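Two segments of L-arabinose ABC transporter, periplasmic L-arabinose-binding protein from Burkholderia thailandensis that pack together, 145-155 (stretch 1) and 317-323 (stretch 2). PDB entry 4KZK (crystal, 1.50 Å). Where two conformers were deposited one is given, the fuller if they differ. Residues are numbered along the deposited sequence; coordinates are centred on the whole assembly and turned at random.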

# COMPACT_ATOMS: atom_id res chain seq x y z
N TYR A 145 -7.29 6.73 5.63
CA TYR A 145 -8.73 6.71 5.79
C TYR A 145 -9.42 7.35 4.59
O TYR A 145 -10.37 6.76 4.05
CB TYR A 145 -9.15 7.39 7.10
CG TYR A 145 -10.65 7.30 7.32
CD1 TYR A 145 -11.24 6.13 7.81
CD2 TYR A 145 -11.49 8.35 6.98
CE1 TYR A 145 -12.62 6.02 7.95
CE2 TYR A 145 -12.86 8.25 7.11
CZ TYR A 145 -13.42 7.07 7.61
OH TYR A 145 -14.81 6.99 7.75
N ARG A 146 -8.94 8.51 4.16
CA ARG A 146 -9.53 9.18 3.00
C ARG A 146 -9.38 8.37 1.73
O ARG A 146 -10.29 8.32 0.92
CB ARG A 146 -8.91 10.57 2.79
CG ARG A 146 -9.29 11.56 3.87
CD ARG A 146 -9.06 13.02 3.47
NE ARG A 146 -8.15 13.16 2.33
CZ ARG A 146 -6.87 13.51 2.38
NH1 ARG A 146 -6.24 13.82 3.50
NH2 ARG A 146 -6.20 13.56 1.25
N ILE A 147 -8.26 7.68 1.57
CA ILE A 147 -8.02 6.80 0.42
C ILE A 147 -9.04 5.66 0.44
O ILE A 147 -9.65 5.32 -0.57
CB ILE A 147 -6.59 6.21 0.47
CG1 ILE A 147 -5.54 7.32 0.33
CG2 ILE A 147 -6.40 5.15 -0.61
CD1 ILE A 147 -5.58 8.08 -0.98
N GLY A 148 -9.21 5.06 1.61
CA GLY A 148 -10.25 4.07 1.77
C GLY A 148 -11.64 4.56 1.39
O GLY A 148 -12.41 3.84 0.75
N ARG A 149 -11.99 5.78 1.83
CA ARG A 149 -13.27 6.34 1.41
C ARG A 149 -13.39 6.38 -0.11
O ARG A 149 -14.47 6.10 -0.65
CB ARG A 149 -13.44 7.75 1.98
CG ARG A 149 -13.54 7.84 3.48
CD ARG A 149 -14.77 7.14 4.04
NE ARG A 149 -16.01 7.81 3.67
CZ ARG A 149 -16.98 8.14 4.52
NH1 ARG A 149 -16.87 7.91 5.83
NH2 ARG A 149 -18.09 8.70 4.04
N GLN A 150 -12.33 6.79 -0.77
CA GLN A 150 -12.30 6.79 -2.24
C GLN A 150 -12.51 5.40 -2.83
O GLN A 150 -13.19 5.25 -3.83
CB GLN A 150 -11.00 7.38 -2.78
CG GLN A 150 -10.82 8.85 -2.48
CD GLN A 150 -9.47 9.31 -2.94
OE1 GLN A 150 -8.47 9.06 -2.28
NE2 GLN A 150 -9.40 9.93 -4.07
N VAL A 151 -11.92 4.39 -2.21
CA VAL A 151 -12.15 3.01 -2.66
C VAL A 151 -13.64 2.65 -2.59
O VAL A 151 -14.23 2.15 -3.54
CB VAL A 151 -11.35 2.00 -1.83
CG1 VAL A 151 -11.82 0.57 -2.10
CG2 VAL A 151 -9.84 2.13 -2.06
N GLY A 152 -14.25 2.91 -1.44
CA GLY A 152 -15.65 2.59 -1.25
C GLY A 152 -16.56 3.39 -2.16
O GLY A 152 -17.52 2.83 -2.71
N ASP A 153 -16.24 4.66 -2.38
CA ASP A 153 -17.05 5.48 -3.28
C ASP A 153 -17.00 4.96 -4.70
O ASP A 153 -18.03 4.91 -5.40
CB ASP A 153 -16.57 6.93 -3.27
CG ASP A 153 -16.92 7.68 -2.02
OD1 ASP A 153 -17.71 7.22 -1.15
OD2 ASP A 153 -16.39 8.82 -1.93
N ALA A 154 -15.80 4.57 -5.14
CA ALA A 154 -15.59 4.01 -6.50
C ALA A 154 -16.43 2.75 -6.66
O ALA A 154 -17.11 2.57 -7.66
CB ALA A 154 -14.13 3.69 -6.74
N ILE A 155 -16.39 1.88 -5.67
CA ILE A 155 -17.12 0.64 -5.71
C ILE A 155 -18.63 0.93 -5.77
O ILE A 155 -19.34 0.39 -6.62
CB ILE A 155 -16.79 -0.24 -4.48
CG1 ILE A 155 -15.35 -0.77 -4.58
CG2 ILE A 155 -17.76 -1.40 -4.39
CD1 ILE A 155 -14.86 -1.52 -3.36
N LEU A 317 1.28 13.14 4.44
CA LEU A 317 0.28 12.15 4.08
C LEU A 317 -0.25 12.50 2.71
O LEU A 317 -0.88 13.54 2.51
CB LEU A 317 -0.85 12.15 5.08
CG LEU A 317 -0.45 11.67 6.47
CD1 LEU A 317 -1.69 11.73 7.35
CD2 LEU A 317 0.17 10.27 6.46
N THR A 318 0.03 11.61 1.76
CA THR A 318 -0.22 11.86 0.34
C THR A 318 -1.59 11.37 -0.13
O THR A 318 -2.29 10.63 0.56
CB THR A 318 0.86 11.17 -0.51
OG1 THR A 318 0.74 9.75 -0.38
CG2 THR A 318 2.27 11.66 -0.11
N SER A 319 -1.99 11.83 -1.31
CA SER A 319 -3.33 11.61 -1.82
C SER A 319 -3.34 10.77 -3.07
O SER A 319 -2.29 10.50 -3.67
CB SER A 319 -3.99 12.97 -2.12
OG SER A 319 -4.23 13.70 -0.91
N GLY A 320 -4.53 10.37 -3.48
CA GLY A 320 -4.71 9.54 -4.65
C GLY A 320 -5.95 9.88 -5.44
O GLY A 320 -6.80 10.64 -5.00
N THR A 321 -6.04 9.30 -6.64
CA THR A 321 -7.23 9.44 -7.46
C THR A 321 -7.58 8.11 -8.11
O THR A 321 -6.70 7.28 -8.39
CB THR A 321 -7.08 10.48 -8.57
OG1 THR A 321 -6.06 10.05 -9.47
CG2 THR A 321 -6.72 11.85 -8.00
N LEU A 322 -8.86 7.92 -8.36
CA LEU A 322 -9.33 6.67 -8.93
C LEU A 322 -8.90 6.50 -10.38
O LEU A 322 -9.06 7.43 -11.18
CB LEU A 322 -10.85 6.58 -8.85
CG LEU A 322 -11.47 5.42 -9.61
CD1 LEU A 322 -11.13 4.12 -8.91
CD2 LEU A 322 -12.97 5.63 -9.75
N ILE A 323 -8.37 5.32 -10.71
CA ILE A 323 -8.14 4.93 -12.10
C ILE A 323 -8.89 3.64 -12.38
O ILE A 323 -9.03 2.77 -11.52
CB ILE A 323 -6.65 4.80 -12.48
CG1 ILE A 323 -5.90 3.77 -11.63
CG2 ILE A 323 -5.98 6.17 -12.43
CD1 ILE A 323 -4.50 3.51 -12.16
O HOH W 1 -6.65 11.16 -1.70

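The contact sets one face of a helix against an extended segment. Residues 145-155 are helical throughout, each amide from R149 to I155 bonding to the carbonyl four residues back, so the helix spends its backbone polarity on itself and meets its partner through side chains. The partner, 317-323, is extended, with strand at 317-318 and again by 321-323. The backbones stand closest at I147 and G320, with CA atoms 6.6 Å apart; further along, the CA atoms of A154 and L322 are 7.2 Å apart. The helix residues that touch, R146, I147, Q150 and A154, recur at spacings of three and four, the repeat that keeps side chains on one side of a helix. The two stretches bury 294 Å² between them, summed over both sides, and the contacts are few.

The direct hydrogen bond across the gap is made by Q150. Its NE2 donates to G320 O over 2.9 Å, at a nearly straight 174°. The amide's other end is used as well: a water donates to Q150 OE1 at 2.8 Å and accepts from G320 N at 2.9 Å. One glutamine thus serves both polar groups of a single glycine, the carbonyl directly and the amide through water. This is an economical way to satisfy an extended backbone beside a helix, whose own backbone groups are already paired.

The packing contacts lie along the same face. I147, with chi1 and chi2 both m, starts sideways from its CA, but its end comes nearer and rests a methyl against the G320 backbone, CD1 lying 3.5 Å from G320 N. The absence of a side chain at G320 matters here: a CB would point toward the helix and sit 3.4 Å from I147 CD1, a tight fit. Farther along is the apolar side-chain pair, A154 CB meeting L322 CD1 at 3.7 Å, both residues directing CA-to-CB toward the opposing stretch. Here the small methyl of alanine is paired with a branched leucine that reaches across, whereas at the other close approach the isoleucine reaches and the glycine makes room. In both pairs, a larger residue faces a small one.

A charged side chain reaches S319. R146 directs its CA-to-CB bond toward the extended segment, and its NH2 lies 2.9 Å from S319 OG, with the hydroxyl oxygen at the guanidinium edge, near its plane. Both residues are exposed, so this polar approach lies at the solvent-accessible margin, while the I147 side chain beside it on the helix is buried.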